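Local atomic coordinates of putative flavoprotein decarboxylase (PDB entry 6JLS), a protein that catalyses FMN-dependent cysteine decarboxylation in thioviridamide biosynthesis, and belongs to a flavoprotein family generally assigned phosphopantothenoylcysteine decarboxylase activity. Residues L23-S29 and S54-V59; L73-V78 and C114-V118; V129-P133 and F157-P162. Numbering follows the deposited sequence.

Contact 1 of 3, residues L23-S29 and S54-V59; sequences LSGSVSS and SAQQFV. With FMN (flavin mononucleotide), chain B.
The backbones meet almost without side chains between them: the CA atoms of G25 and A55 are 3.7 Å apart. This is the FMN-binding C-terminal end of the strands of a Rossmann-like parallel sheet, where the loop after strand 18-23 lies against the loop after strand 46-51. G25 (phi/psi -74/57) is the centre of an inverse gamma turn closed by S26 N to S24 O (2.7 Å). An ideal CB on G25 would fall 2.4 Å from S54 CB, a clash, so glycine suits this position. Beyond it, S26 forms an ST turn, its OG accepting from S28 N (3.2 Å), and residues 27-29 turn as 3-10. Segment 54-59 opens with its own 3-10 turn at 54-57 and continues in register, V27 facing F58 and S29 facing V59.

F58 (chi1 m) has the most surface buried by the contact. V27 CA stands 3.9 Å from its ring centroid, 12° off the normal, a CH-pi contact, while G25 O meets the ring edge at CE2 (3.5 Å). F58 CZ also reaches C7 of the flavin (3.6 Å). G25 grips the cofactor at two points: its N donates to FMN O3P (2.6 Å, 145°) and its O accepts from FMN O2' (2.7 Å). S24 OG, hydrogen-bonded to T102 and T105, lies 3.1 Å from FMN O1P. C114 O of a neighbouring subunit also hydrogen-bonds this FMN, so the site spans an interface.

Farther along, S29 (chi1 p) turns OG back to S26 O (2.7 Å), and V59 CG2 closes on S29 O at 3.2 Å.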
loop_
_atom_site.group_PDB
_atom_site.type_symbol
_atom_site.label_atom_id
_atom_site.label_comp_id
_atom_site.label_asym_id
_atom_site.label_seq_id
_atom_site.Cartn_x
_atom_site.Cartn_y
_atom_site.Cartn_z
ATOM N N LEU A 23 -17.030 25.100 1.551
ATOM C CA LEU A 23 -15.692 25.530 1.930
ATOM C C LEU A 23 -14.695 25.196 0.826
ATOM O O LEU A 23 -14.630 24.050 0.365
ATOM C CB LEU A 23 -15.268 24.868 3.238
ATOM C CG LEU A 23 -16.143 25.148 4.462
ATOM C CD1 LEU A 23 -15.502 24.531 5.702
ATOM C CD2 LEU A 23 -16.328 26.642 4.645
ATOM N N SER A 24 -13.906 26.191 0.438
ATOM C CA SER A 24 -12.923 26.171 -0.642
ATOM C C SER A 24 -11.500 26.068 -0.070
ATOM O O SER A 24 -11.261 26.304 1.117
ATOM C CB SER A 24 -13.081 27.454 -1.485
ATOM O OG SER A 24 -12.674 27.266 -2.812
ATOM N N GLY A 25 -10.533 25.794 -0.944
ATOM C CA GLY A 25 -9.150 25.668 -0.527
ATOM C C GLY A 25 -8.443 26.967 -0.185
ATOM O O GLY A 25 -7.402 27.311 -0.764
ATOM N N SER A 26 -9.014 27.707 0.756
ATOM C CA SER A 26 -8.384 28.885 1.321
ATOM C C SER A 26 -8.183 28.648 2.813
ATOM O O SER A 26 -8.976 27.949 3.452
ATOM C CB SER A 26 -9.244 30.128 1.088
ATOM O OG SER A 26 -8.896 31.165 1.983
ATOM N N VAL A 27 -7.115 29.216 3.377
ATOM C CA VAL A 27 -6.899 28.973 4.795
ATOM C C VAL A 27 -8.055 29.532 5.626
ATOM O O VAL A 27 -8.342 29.006 6.708
ATOM C CB VAL A 27 -5.538 29.527 5.275
ATOM C CG1 VAL A 27 -5.570 31.025 5.410
ATOM C CG2 VAL A 27 -5.174 28.902 6.620
ATOM N N SER A 28 -8.771 30.547 5.113
ATOM C CA SER A 28 -9.944 31.075 5.807
ATOM C C SER A 28 -10.986 30.012 6.110
ATOM O O SER A 28 -11.813 30.218 7.003
ATOM C CB SER A 28 -10.608 32.173 4.990
ATOM O OG SER A 28 -9.735 33.267 4.843
ATOM N N SER A 29 -10.980 28.883 5.397
ATOM C CA SER A 29 -12.009 27.904 5.704
ATOM C C SER A 29 -11.773 27.188 7.039
ATOM O O SER A 29 -12.639 26.410 7.449
ATOM C CB SER A 29 -12.164 26.913 4.541
ATOM O OG SER A 29 -10.947 26.272 4.228
ATOM N N SER A 54 -9.176 20.664 -2.058
ATOM C CA SER A 54 -8.151 21.537 -1.479
ATOM C C SER A 54 -8.547 22.065 -0.106
ATOM O O SER A 54 -7.676 22.298 0.739
ATOM C CB SER A 54 -7.843 22.711 -2.404
ATOM O OG SER A 54 -7.263 22.255 -3.611
ATOM N N ALA A 55 -9.843 22.273 0.138
ATOM C CA ALA A 55 -10.265 22.746 1.448
ATOM C C ALA A 55 -9.896 21.770 2.559
ATOM O O ALA A 55 -9.707 22.195 3.708
ATOM C CB ALA A 55 -11.773 22.996 1.453
ATOM N N GLN A 56 -9.784 20.477 2.247
ATOM C CA GLN A 56 -9.478 19.474 3.262
ATOM C C GLN A 56 -8.043 19.539 3.766
ATOM O O GLN A 56 -7.727 18.869 4.759
ATOM C CB GLN A 56 -9.778 18.070 2.730
ATOM C CG GLN A 56 -11.249 17.899 2.423
ATOM C CD GLN A 56 -11.589 16.533 1.902
ATOM O OE1 GLN A 56 -11.916 16.365 0.719
ATOM N NE2 GLN A 56 -11.536 15.543 2.782
ATOM N N GLN A 57 -7.169 20.335 3.146
ATOM C CA GLN A 57 -5.873 20.552 3.770
ATOM C C GLN A 57 -5.941 21.600 4.873
ATOM O O GLN A 57 -4.984 21.731 5.646
ATOM C CB GLN A 57 -4.811 20.935 2.728
ATOM C CG GLN A 57 -4.829 22.382 2.278
ATOM C CD GLN A 57 -3.878 22.649 1.112
ATOM O OE1 GLN A 57 -2.670 22.414 1.202
ATOM N NE2 GLN A 57 -4.429 23.143 0.009
ATOM N N PHE A 58 -7.065 22.306 5.000
ATOM C CA PHE A 58 -7.222 23.346 6.005
ATOM C C PHE A 58 -8.308 23.064 7.030
ATOM O O PHE A 58 -8.248 23.627 8.123
ATOM C CB PHE A 58 -7.538 24.691 5.340
ATOM C CG PHE A 58 -6.518 25.140 4.332
ATOM C CD1 PHE A 58 -5.220 25.416 4.713
ATOM C CD2 PHE A 58 -6.876 25.321 3.008
ATOM C CE1 PHE A 58 -4.290 25.848 3.790
ATOM C CE2 PHE A 58 -5.954 25.757 2.071
ATOM C CZ PHE A 58 -4.658 26.024 2.462
ATOM N N VAL A 59 -9.315 22.248 6.694
ATOM C CA VAL A 59 -10.389 21.848 7.603
ATOM C C VAL A 59 -10.531 20.345 7.531
ATOM O O VAL A 59 -10.496 19.766 6.442
ATOM C CB VAL A 59 -11.760 22.465 7.253
ATOM C CG1 VAL A 59 -12.542 22.812 8.526
ATOM C CG2 VAL A 59 -11.627 23.619 6.307
HETATM N N1 FMN B . -6.595 30.531 -3.362
HETATM C C2 FMN B . -7.567 31.503 -3.279
HETATM O O2 FMN B . -8.265 31.744 -4.260
HETATM N N3 FMN B . -7.747 32.207 -2.106
HETATM C C4 FMN B . -6.960 31.943 -1.004
HETATM O O4 FMN B . -7.118 32.567 0.048
HETATM C C4A FMN B . -5.981 30.961 -1.087
HETATM N N5 FMN B . -5.188 30.686 0.009
HETATM C C5A FMN B . -4.210 29.717 -0.063
HETATM C C6 FMN B . -3.425 29.469 1.055
HETATM C C7 FMN B . -2.434 28.489 1.004
HETATM C C7M FMN B . -1.594 28.238 2.231
HETATM C C8 FMN B . -2.230 27.754 -0.181
HETATM C C8M FMN B . -1.163 26.693 -0.242
HETATM C C9 FMN B . -3.025 28.013 -1.305
HETATM C C9A FMN B . -4.017 28.998 -1.245
HETATM N N10 FMN B . -4.816 29.275 -2.348
HETATM C C10 FMN B . -5.797 30.251 -2.270
HETATM C "C1'" FMN B . -4.640 28.501 -3.622
HETATM C "C2'" FMN B . -5.742 27.432 -3.697
HETATM O "O2'" FMN B . -5.655 26.493 -2.639
HETATM C "C3'" FMN B . -5.719 26.693 -5.029
HETATM O "O3'" FMN B . -6.115 27.591 -6.038
HETATM C "C4'" FMN B . -6.655 25.488 -4.963
HETATM O "O4'" FMN B . -6.544 24.626 -6.083
HETATM C "C5'" FMN B . -8.103 25.930 -4.808
HETATM O "O5'" FMN B . -8.866 24.750 -4.874
HETATM P P FMN B . -10.452 24.766 -4.675
HETATM O O1P FMN B . -11.000 26.103 -5.142
HETATM O O2P FMN B . -11.062 23.666 -5.516
HETATM O O3P FMN B . -10.781 24.592 -3.214
#

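Contact 2 of 3, residues L73-V78 and C114-V118; sequences LTDETV and CDNIV. With FMN (flavin mononucleotide), chain C.
I117 has the most surface buried by the contact, followed by D75, and their CA atoms are 5.6 Å apart. Each is the first residue of a helix, 75-81 for D75 and 117-124 for I117. The helix carrying D75 is capped by T74, whose OG1 accepts from T77 N (3.2 Å, 169°), and V78 N closes the first turn on T74 O (3.0 Å).

D75 (chi1 -78°, m) leaves its CA sideways, but its carboxylate reaches the start of the other helix. D75 OD2 accepts from I117 N (3.1 Å, 141°). D75 OD1 accepts from a water at 2.6 Å, and that water in turn accepts from V118 N at 3.0 Å. One acid thus serves two first-turn amides, directly and through water, at a helix end where the aligned NH groups favour negative charge. N116 is the N-cap residue of that helix: its side chain caps a backbone N just past the segment, and its OD1 is also hydrogen-bonded to T119 OG1.

In the fold, the contact joins the end of outer strand 72-73 of the Rossmann-like sheet and the start of helix 75-81 to the N-terminus of helix 117-124. I117 points toward the first segment with chi1 between wells (-101°) and chi2 p. I117 CG1 packs on V78 CG2 (3.7 Å; V78 chi1 t), its CG2 lies 4.4 Å from L73 CB, and its CD1 lies 3.4 Å from D75 OD2.

C114 serves the cofactor instead: its O accepts from O3' of an FMN held by a neighbouring subunit (2.6 Å).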
loop_
_atom_site.group_PDB
_atom_site.type_symbol
_atom_site.label_atom_id
_atom_site.label_comp_id
_atom_site.label_asym_id
_atom_site.label_seq_id
_atom_site.Cartn_x
_atom_site.Cartn_y
_atom_site.Cartn_z
ATOM N N LEU A 73 -20.027 16.767 3.563
ATOM C CA LEU A 73 -19.818 16.081 2.297
ATOM C C LEU A 73 -18.457 16.431 1.731
ATOM O O LEU A 73 -18.089 17.610 1.645
ATOM C CB LEU A 73 -20.895 16.448 1.274
ATOM C CG LEU A 73 -22.353 16.225 1.667
ATOM C CD1 LEU A 73 -22.918 17.487 2.292
ATOM C CD2 LEU A 73 -23.179 15.816 0.467
ATOM N N THR A 74 -17.720 15.406 1.343
ATOM C CA THR A 74 -16.559 15.567 0.495
ATOM C C THR A 74 -16.748 14.728 -0.757
ATOM O O THR A 74 -17.661 13.903 -0.858
ATOM C CB THR A 74 -15.290 15.147 1.223
ATOM O OG1 THR A 74 -15.368 13.745 1.470
ATOM C CG2 THR A 74 -15.187 15.894 2.544
ATOM N N ASP A 75 -15.862 14.950 -1.718
ATOM C CA ASP A 75 -15.905 14.167 -2.944
ATOM C C ASP A 75 -15.784 12.664 -2.665
ATOM O O ASP A 75 -16.469 11.857 -3.307
ATOM C CB ASP A 75 -14.820 14.670 -3.895
ATOM C CG ASP A 75 -15.235 15.964 -4.604
ATOM O OD1 ASP A 75 -15.075 17.061 -4.040
ATOM O OD2 ASP A 75 -15.766 15.887 -5.728
ATOM N N GLU A 76 -14.954 12.269 -1.691
ATOM C CA GLU A 76 -14.780 10.852 -1.378
ATOM C C GLU A 76 -16.004 10.291 -0.671
ATOM O O GLU A 76 -16.457 9.185 -0.986
ATOM C CB GLU A 76 -13.533 10.637 -0.519
ATOM C CG GLU A 76 -12.262 11.297 -1.049
ATOM C CD GLU A 76 -12.114 12.757 -0.614
ATOM O OE1 GLU A 76 -12.760 13.652 -1.206
ATOM O OE2 GLU A 76 -11.343 13.008 0.334
ATOM N N THR A 77 -16.544 11.039 0.290
ATOM C CA THR A 77 -17.782 10.654 0.964
ATOM C C THR A 77 -18.897 10.359 -0.037
ATOM O O THR A 77 -19.548 9.308 0.034
ATOM C CB THR A 77 -18.201 11.772 1.923
ATOM O OG1 THR A 77 -17.403 11.691 3.104
ATOM C CG2 THR A 77 -19.675 11.683 2.295
ATOM N N VAL A 78 -19.130 11.273 -0.978
ATOM C CA VAL A 78 -20.215 11.109 -1.938
ATOM C C VAL A 78 -19.926 9.966 -2.902
ATOM O O VAL A 78 -20.840 9.223 -3.277
ATOM C CB VAL A 78 -20.446 12.445 -2.668
ATOM C CG1 VAL A 78 -21.445 12.299 -3.807
ATOM C CG2 VAL A 78 -20.924 13.504 -1.669
ATOM N N CYS A 114 -18.373 22.181 -13.162
ATOM C CA CYS A 114 -18.618 21.600 -11.837
ATOM C C CYS A 114 -17.953 20.228 -11.732
ATOM O O CYS A 114 -18.591 19.191 -11.872
ATOM C CB CYS A 114 -20.110 21.509 -11.564
ATOM S SG CYS A 114 -21.007 20.849 -12.982
ATOM N N ASP A 115 -16.655 20.227 -11.438
ATOM C CA ASP A 115 -15.900 18.986 -11.374
ATOM C C ASP A 115 -15.738 18.432 -9.954
ATOM O O ASP A 115 -15.075 17.407 -9.779
ATOM C CB ASP A 115 -14.524 19.180 -12.019
ATOM C CG ASP A 115 -13.627 20.111 -11.222
ATOM O OD1 ASP A 115 -14.106 20.747 -10.258
ATOM O OD2 ASP A 115 -12.429 20.205 -11.559
ATOM N N ASN A 116 -16.296 19.089 -8.938
ATOM C CA ASN A 116 -16.339 18.532 -7.592
ATOM C C ASN A 116 -17.715 18.775 -6.994
ATOM O O ASN A 116 -18.540 19.509 -7.545
ATOM C CB ASN A 116 -15.249 19.118 -6.677
ATOM C CG ASN A 116 -15.286 20.638 -6.603
ATOM O OD1 ASN A 116 -16.347 21.266 -6.739
ATOM N ND2 ASN A 116 -14.122 21.241 -6.395
ATOM N N ILE A 117 -17.915 18.171 -5.822
ATOM C CA ILE A 117 -19.200 18.189 -5.130
ATOM C C ILE A 117 -19.624 19.612 -4.773
ATOM O O ILE A 117 -20.809 19.951 -4.857
ATOM C CB ILE A 117 -19.119 17.263 -3.898
ATOM C CG1 ILE A 117 -19.783 15.919 -4.208
ATOM C CG2 ILE A 117 -19.707 17.900 -2.657
ATOM C CD1 ILE A 117 -19.109 15.154 -5.321
ATOM N N VAL A 118 -18.681 20.477 -4.392
ATOM C CA VAL A 118 -19.050 21.854 -4.053
ATOM C C VAL A 118 -19.609 22.589 -5.280
ATOM O O VAL A 118 -20.690 23.196 -5.218
ATOM C CB VAL A 118 -17.860 22.607 -3.431
ATOM C CG1 VAL A 118 -18.118 24.128 -3.462
ATOM C CG2 VAL A 118 -17.644 22.147 -1.987
HETATM N N1 FMN C . -23.123 15.754 -14.287
HETATM C C2 FMN C . -23.707 16.077 -15.492
HETATM O O2 FMN C . -23.314 17.064 -16.107
HETATM N N3 FMN C . -24.732 15.304 -15.996
HETATM C C4 FMN C . -25.181 14.198 -15.302
HETATM O O4 FMN C . -26.095 13.501 -15.749
HETATM C C4A FMN C . -24.589 13.871 -14.088
HETATM N N5 FMN C . -25.028 12.766 -13.386
HETATM C C5A FMN C . -24.452 12.434 -12.178
HETATM C C6 FMN C . -24.920 11.320 -11.493
HETATM C C7 FMN C . -24.347 10.965 -10.272
HETATM C C7M FMN C . -24.873 9.752 -9.547
HETATM C C8 FMN C . -23.298 11.737 -9.735
HETATM C C8M FMN C . -22.674 11.357 -8.418
HETATM C C9 FMN C . -22.834 12.861 -10.431
HETATM C C9A FMN C . -23.414 13.210 -11.656
HETATM N N10 FMN C . -22.973 14.321 -12.364
HETATM C C10 FMN C . -23.556 14.651 -13.577
HETATM C "C1'" FMN C . -21.845 15.157 -11.832
HETATM C "C2'" FMN C . -20.559 14.771 -12.581
HETATM O "O2'" FMN C . -20.196 13.417 -12.365
HETATM C "C3'" FMN C . -19.393 15.672 -12.198
HETATM O "O3'" FMN C . -19.648 16.961 -12.703
HETATM C "C4'" FMN C . -18.096 15.102 -12.768
HETATM O "O4'" FMN C . -16.934 15.761 -12.293
HETATM C "C5'" FMN C . -18.108 15.135 -14.290
HETATM O "O5'" FMN C . -16.830 14.696 -14.685
HETATM P P FMN C . -16.450 14.510 -16.227
HETATM O O1P FMN C . -17.256 15.489 -17.061
HETATM O O2P FMN C . -14.977 14.811 -16.407
HETATM O O3P FMN C . -16.785 13.108 -16.666
HETATM O O HOH W 1 -16.120 19.322 -3.468
#

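Contact 3 of 3, residues V129-P133 and F157-P162; sequences VILAP and FVVAEP
Three nearly linear backbone hydrogen bonds, each 2.8 Å, set the register: V158 N to V129 O (171°), L131 N to V158 O (169°) and A160 N to L131 O (174°). V158 thus bonds to residues flanking I130, the pattern of parallel strands; the two segments run 25° apart, with CA-CA distances of 4.7 Å for I130 with V158 and 5.0 Å for L131 with V159. I130 CA adds a CA-H...O contact to V158 O (3.5 Å). Where the ladder ends, a water donates to P133 O and A160 O, both at 3.2 Å. A cis peptide follows between E161 and P162.

These are the last two strands of the Rossmann-like sheet, joined through helices 137-140 and 143-154 as a beta-alpha-beta crossover; 158-159 is the outermost strand within this chain. The side chains of I130 and V158 share one face, with I130 CG1 3.9 Å from V158 CB, and helix 182-193 covers I130. L131 and V159 share the other, beside helix 143-154. V129 CG1 sits over the F157 ring, 4.0 Å from its centroid and 18° off the normal, while L131 CD1 lies 3.9 Å from F157 CD2. P133 CG packs on V159 CG1 (3.8 Å).

Polar pairing across the strands is therefore all backbone or water, and the side chains meet through apolar surfaces, which implies alignment by the peptide ladder and burial by hydrocarbon and ring contacts.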
loop_
_atom_site.group_PDB
_atom_site.type_symbol
_atom_site.label_atom_id
_atom_site.label_comp_id
_atom_site.label_asym_id
_atom_site.label_seq_id
_atom_site.Cartn_x
_atom_site.Cartn_y
_atom_site.Cartn_z
ATOM N N VAL A 129 -27.807 31.995 -3.742
ATOM C CA VAL A 129 -26.416 31.577 -3.608
ATOM C C VAL A 129 -25.579 32.799 -3.257
ATOM O O VAL A 129 -25.525 33.764 -4.025
ATOM C CB VAL A 129 -25.889 30.914 -4.888
ATOM C CG1 VAL A 129 -24.406 30.661 -4.759
ATOM C CG2 VAL A 129 -26.623 29.623 -5.157
ATOM N N ILE A 130 -24.910 32.749 -2.114
ATOM C CA ILE A 130 -24.037 33.825 -1.671
ATOM C C ILE A 130 -22.587 33.335 -1.722
ATOM O O ILE A 130 -22.267 32.265 -1.191
ATOM C CB ILE A 130 -24.412 34.317 -0.267
ATOM C CG1 ILE A 130 -25.761 35.050 -0.295
ATOM C CG2 ILE A 130 -23.368 35.293 0.220
ATOM C CD1 ILE A 130 -27.002 34.184 -0.440
ATOM N N LEU A 131 -21.717 34.116 -2.361
ATOM C CA LEU A 131 -20.309 33.786 -2.523
ATOM C C LEU A 131 -19.443 34.852 -1.860
ATOM O O LEU A 131 -19.677 36.051 -2.044
ATOM C CB LEU A 131 -19.946 33.690 -4.004
ATOM C CG LEU A 131 -20.829 32.827 -4.905
ATOM C CD1 LEU A 131 -20.424 33.029 -6.337
ATOM C CD2 LEU A 131 -20.696 31.367 -4.526
ATOM N N ALA A 132 -18.434 34.412 -1.096
ATOM C CA ALA A 132 -17.495 35.309 -0.416
ATOM C C ALA A 132 -16.087 35.082 -0.972
ATOM O O ALA A 132 -15.342 34.221 -0.466
ATOM C CB ALA A 132 -17.528 35.091 1.096
ATOM N N PRO A 133 -15.689 35.823 -2.015
ATOM C CA PRO A 133 -14.333 35.655 -2.558
ATOM C C PRO A 133 -13.279 35.975 -1.513
ATOM O O PRO A 133 -13.419 36.906 -0.715
ATOM C CB PRO A 133 -14.277 36.662 -3.718
ATOM C CG PRO A 133 -15.693 36.988 -4.032
ATOM C CD PRO A 133 -16.440 36.865 -2.729
ATOM N N PHE A 157 -26.113 35.010 -8.683
ATOM C CA PHE A 157 -25.437 34.811 -7.410
ATOM C C PHE A 157 -25.105 36.157 -6.772
ATOM O O PHE A 157 -24.850 37.153 -7.456
ATOM C CB PHE A 157 -24.146 33.995 -7.607
ATOM C CG PHE A 157 -24.356 32.619 -8.206
ATOM C CD1 PHE A 157 -25.610 32.003 -8.179
ATOM C CD2 PHE A 157 -23.289 31.927 -8.776
ATOM C CE1 PHE A 157 -25.804 30.728 -8.721
ATOM C CE2 PHE A 157 -23.477 30.638 -9.319
ATOM C CZ PHE A 157 -24.743 30.048 -9.289
ATOM N N VAL A 158 -25.076 36.175 -5.446
ATOM C CA VAL A 158 -24.692 37.354 -4.677
ATOM C C VAL A 158 -23.203 37.258 -4.369
ATOM O O VAL A 158 -22.762 36.317 -3.699
ATOM C CB VAL A 158 -25.515 37.465 -3.384
ATOM C CG1 VAL A 158 -25.043 38.640 -2.555
ATOM C CG2 VAL A 158 -26.999 37.579 -3.702
ATOM N N VAL A 159 -22.420 38.217 -4.853
ATOM C CA VAL A 159 -20.972 38.211 -4.668
ATOM C C VAL A 159 -20.643 39.249 -3.612
ATOM O O VAL A 159 -20.789 40.452 -3.850
ATOM C CB VAL A 159 -20.222 38.502 -5.973
ATOM C CG1 VAL A 159 -18.713 38.500 -5.719
ATOM C CG2 VAL A 159 -20.603 37.501 -7.052
ATOM N N ALA A 160 -20.181 38.782 -2.453
ATOM C CA ALA A 160 -19.883 39.637 -1.308
ATOM C C ALA A 160 -18.393 39.960 -1.284
ATOM O O ALA A 160 -17.612 39.341 -0.563
ATOM C CB ALA A 160 -20.311 38.953 -0.015
ATOM N N GLU A 161 -18.001 40.952 -2.070
ATOM C CA GLU A 161 -16.641 41.460 -2.003
ATOM C C GLU A 161 -16.467 42.309 -0.745
ATOM O O GLU A 161 -17.446 42.808 -0.181
ATOM C CB GLU A 161 -16.322 42.282 -3.251
ATOM C CG GLU A 161 -16.529 41.541 -4.563
ATOM C CD GLU A 161 -15.992 42.309 -5.757
ATOM O OE1 GLU A 161 -14.888 42.877 -5.638
ATOM O OE2 GLU A 161 -16.675 42.351 -6.808
ATOM N N PRO A 162 -15.221 42.484 -0.267
ATOM C CA PRO A 162 -13.985 41.894 -0.794
ATOM C C PRO A 162 -13.738 40.476 -0.302
ATOM O O PRO A 162 -12.585 40.159 -0.012
ATOM C CB PRO A 162 -12.906 42.839 -0.266
ATOM C CG PRO A 162 -13.462 43.336 1.021
ATOM C CD PRO A 162 -14.945 43.463 0.802
HETATM O O HOH W 2 -15.318 38.226 1.446
#

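Overall arrangement
The contacts occupy one Rossmann-like domain in series along the chain. Contact 1 supplies five of the 13 residues of the chain's own FMN pocket, whereas contact 2, its centre about 14 Å away, offers C114 to an FMN bound by a neighbouring subunit; the chain thus contributes to two flavin sites. Contacts 1 and 2 touch where L23 O meets V118 CG2 (4.3 Å) and Q56 OE1 meets T74 CB (3.6 Å). Contact 3 touches neither: its centre is about 17 Å from that of contact 1 and 21 Å from that of contact 2, across the chain's centre. Even so, the P133 side chain lies about 8 Å from a bound FMN, just before V134 of the pocket.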